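Local coordinates for bartonella effector protein (Bep) substrate of VirB T4SS (Bartonella clarridgeiae, PDB 4YK2) that is a Bartonella effector whose BID domain, the part described here, probably serves as a signal for translocation through the VirB type IV secretion system, at residues I71-L76 with E111-Y116. Numbering follows the deposited sequence. Where two conformers were deposited one is given.
Sequences IISNTL and EAIHKY
Two antiparallel helices of the BID-domain four-helix bundle, 69-78 and 106-123, pack through Ser-73 and Leu-76 on one and Ile-113 and His-114 on the other. The axes of segments 71-76 and 111-116 approach to 10.4 Å at an angle of 173°. Ser-73 and Ile-113 form the closest backbone pair, with 7.7 Å between Ser-73 CA and Ile-113 CA; a small side chain suits the place where the two backbones come nearest. The serine OG stays beside its own backbone N (chi1 -66°) and hydrogen-bonds back to the carbonyl oxygen of Thr-69, which gives the buried hydroxyl a partner within its own helix. His-114 lies at the partly exposed border, and the end of its ring comes near Ser-73, with NE2 3.4 Å from Ser-73 OG, which lies oblique to the ring. One turn along, Leu-76 has CG anti to the backbone N (chi1 -172°), which carries its CD2 across to Ile-113 CD1, 3.6 Å away. These branched, apolar side chains suit the buried interior: Leu-76 also rests on Phe-83 and Leu-109, while Ile-113 reaches Ile-62 of helix 56-64. Near-antiparallel helices with branched apolar side chains meeting between them are the usual build of a four-helix bundle.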
loop_
_atom_site.group_PDB
_atom_site.type_symbol
_atom_site.label_atom_id
_atom_site.label_comp_id
_atom_site.label_asym_id
_atom_site.label_seq_id
_atom_site.Cartn_x
_atom_site.Cartn_y
_atom_site.Cartn_z
ATOM N N ILE A 71 -10.358 -6.241 3.373
ATOM C CA ILE A 71 -11.177 -6.169 2.158
ATOM C C ILE A 71 -10.395 -5.559 0.996
ATOM O O ILE A 71 -10.361 -6.094 -0.113
ATOM C CB ILE A 71 -12.468 -5.362 2.423
ATOM C CG1 ILE A 71 -13.456 -6.209 3.227
ATOM C CG2 ILE A 71 -13.110 -4.918 1.108
ATOM C CD1 ILE A 71 -14.577 -5.401 3.875
ATOM N N ILE A 72 -9.760 -4.430 1.262
ATOM C CA ILE A 72 -8.943 -3.761 0.268
ATOM C C ILE A 72 -7.776 -4.641 -0.211
ATOM O O ILE A 72 -7.521 -4.727 -1.416
ATOM C CB ILE A 72 -8.471 -2.416 0.825
ATOM C CG1 ILE A 72 -9.678 -1.459 0.887
ATOM C CG2 ILE A 72 -7.355 -1.832 -0.041
ATOM C CD1 ILE A 72 -9.472 -0.221 1.775
ATOM N N SER A 73 -7.112 -5.329 0.718
ATOM C CA SER A 73 -5.971 -6.192 0.395
ATOM C C SER A 73 -6.345 -7.378 -0.468
ATOM O O SER A 73 -5.601 -7.749 -1.375
ATOM C CB SER A 73 -5.307 -6.712 1.682
ATOM O OG SER A 73 -4.732 -5.626 2.379
ATOM N N ASN A 74 -7.482 -7.989 -0.161
ATOM C CA ASN A 74 -8.009 -9.108 -0.939
ATOM C C ASN A 74 -8.307 -8.701 -2.376
ATOM O O ASN A 74 -8.016 -9.432 -3.327
ATOM C CB ASN A 74 -9.281 -9.657 -0.293
ATOM C CG ASN A 74 -9.883 -10.792 -1.080
ATOM O OD1 ASN A 74 -9.366 -11.910 -1.065
ATOM N ND2 ASN A 74 -10.981 -10.519 -1.777
ATOM N N THR A 75 -8.913 -7.529 -2.535
ATOM C CA THR A 75 -9.187 -7.011 -3.876
ATOM C C THR A 75 -7.881 -6.745 -4.616
ATOM O O THR A 75 -7.750 -7.062 -5.796
ATOM C CB THR A 75 -10.029 -5.720 -3.838
ATOM O OG1 THR A 75 -11.331 -6.024 -3.320
ATOM C CG2 THR A 75 -10.162 -5.127 -5.246
ATOM N N LEU A 76 -6.893 -6.201 -3.915
ATOM C CA LEU A 76 -5.616 -5.888 -4.553
ATOM C C LEU A 76 -4.892 -7.163 -4.998
ATOM O O LEU A 76 -4.271 -7.200 -6.066
ATOM C CB LEU A 76 -4.729 -5.082 -3.600
ATOM C CG LEU A 76 -3.440 -4.506 -4.173
ATOM C CD1 LEU A 76 -3.722 -3.666 -5.401
ATOM C CD2 LEU A 76 -2.721 -3.655 -3.099
ATOM N N GLU A 111 1.823 -6.227 1.256
ATOM C CA GLU A 111 2.516 -6.301 2.543
ATOM C C GLU A 111 2.747 -4.923 3.133
ATOM O O GLU A 111 2.619 -4.730 4.338
ATOM C CB GLU A 111 3.855 -7.025 2.412
ATOM C CG GLU A 111 3.722 -8.508 2.172
ATOM C CD GLU A 111 5.047 -9.237 2.308
ATOM O OE1 GLU A 111 5.900 -8.795 3.115
ATOM O OE2 GLU A 111 5.232 -10.246 1.602
ATOM N N ALA A 112 3.080 -3.959 2.286
ATOM C CA ALA A 112 3.356 -2.616 2.776
ATOM C C ALA A 112 2.080 -1.970 3.308
ATOM O O ALA A 112 2.113 -1.232 4.289
ATOM C CB ALA A 112 3.973 -1.769 1.688
ATOM N N ILE A 113 0.952 -2.275 2.676
ATOM C CA ILE A 113 -0.332 -1.767 3.142
ATOM C C ILE A 113 -0.702 -2.397 4.486
ATOM O O ILE A 113 -1.215 -1.713 5.374
ATOM C CB ILE A 113 -1.429 -1.995 2.076
ATOM C CG1 ILE A 113 -1.198 -1.060 0.887
ATOM C CG2 ILE A 113 -2.826 -1.769 2.663
ATOM C CD1 ILE A 113 -2.066 -1.402 -0.337
ATOM N N HIS A 114 -0.421 -3.687 4.658
ATOM C CA HIS A 114 -0.663 -4.343 5.948
ATOM C C HIS A 114 0.221 -3.730 7.045
ATOM O O HIS A 114 -0.245 -3.501 8.165
ATOM C CB HIS A 114 -0.413 -5.852 5.868
ATOM C CG HIS A 114 -1.588 -6.641 5.374
ATOM N ND1 HIS A 114 -2.709 -6.874 6.143
ATOM C CD2 HIS A 114 -1.808 -7.270 4.191
ATOM C CE1 HIS A 114 -3.576 -7.595 5.450
ATOM N NE2 HIS A 114 -3.050 -7.854 4.264
ATOM N N LYS A 115 1.483 -3.457 6.725
ATOM C CA LYS A 115 2.389 -2.812 7.689
ATOM C C LYS A 115 1.928 -1.401 8.049
ATOM O O LYS A 115 1.962 -1.012 9.214
ATOM C CB LYS A 115 3.813 -2.768 7.147
ATOM C CG LYS A 115 4.498 -4.123 7.133
ATOM C CD LYS A 115 5.940 -4.008 6.684
ATOM C CE LYS A 115 6.565 -5.395 6.550
ATOM N NZ LYS A 115 7.804 -5.374 5.726
ATOM N N TYR A 116 1.501 -0.641 7.042
ATOM C CA TYR A 116 0.931 0.684 7.251
ATOM C C TYR A 116 -0.270 0.613 8.195
ATOM O O TYR A 116 -0.344 1.346 9.188
ATOM C CB TYR A 116 0.536 1.296 5.896
ATOM C CG TYR A 116 -0.250 2.581 5.991
ATOM C CD1 TYR A 116 0.393 3.801 6.172
ATOM C CD2 TYR A 116 -1.635 2.578 5.873
ATOM C CE1 TYR A 116 -0.322 4.969 6.254
ATOM C CE2 TYR A 116 -2.359 3.743 5.953
ATOM C CZ TYR A 116 -1.696 4.937 6.138
ATOM O OH TYR A 116 -2.422 6.098 6.210
#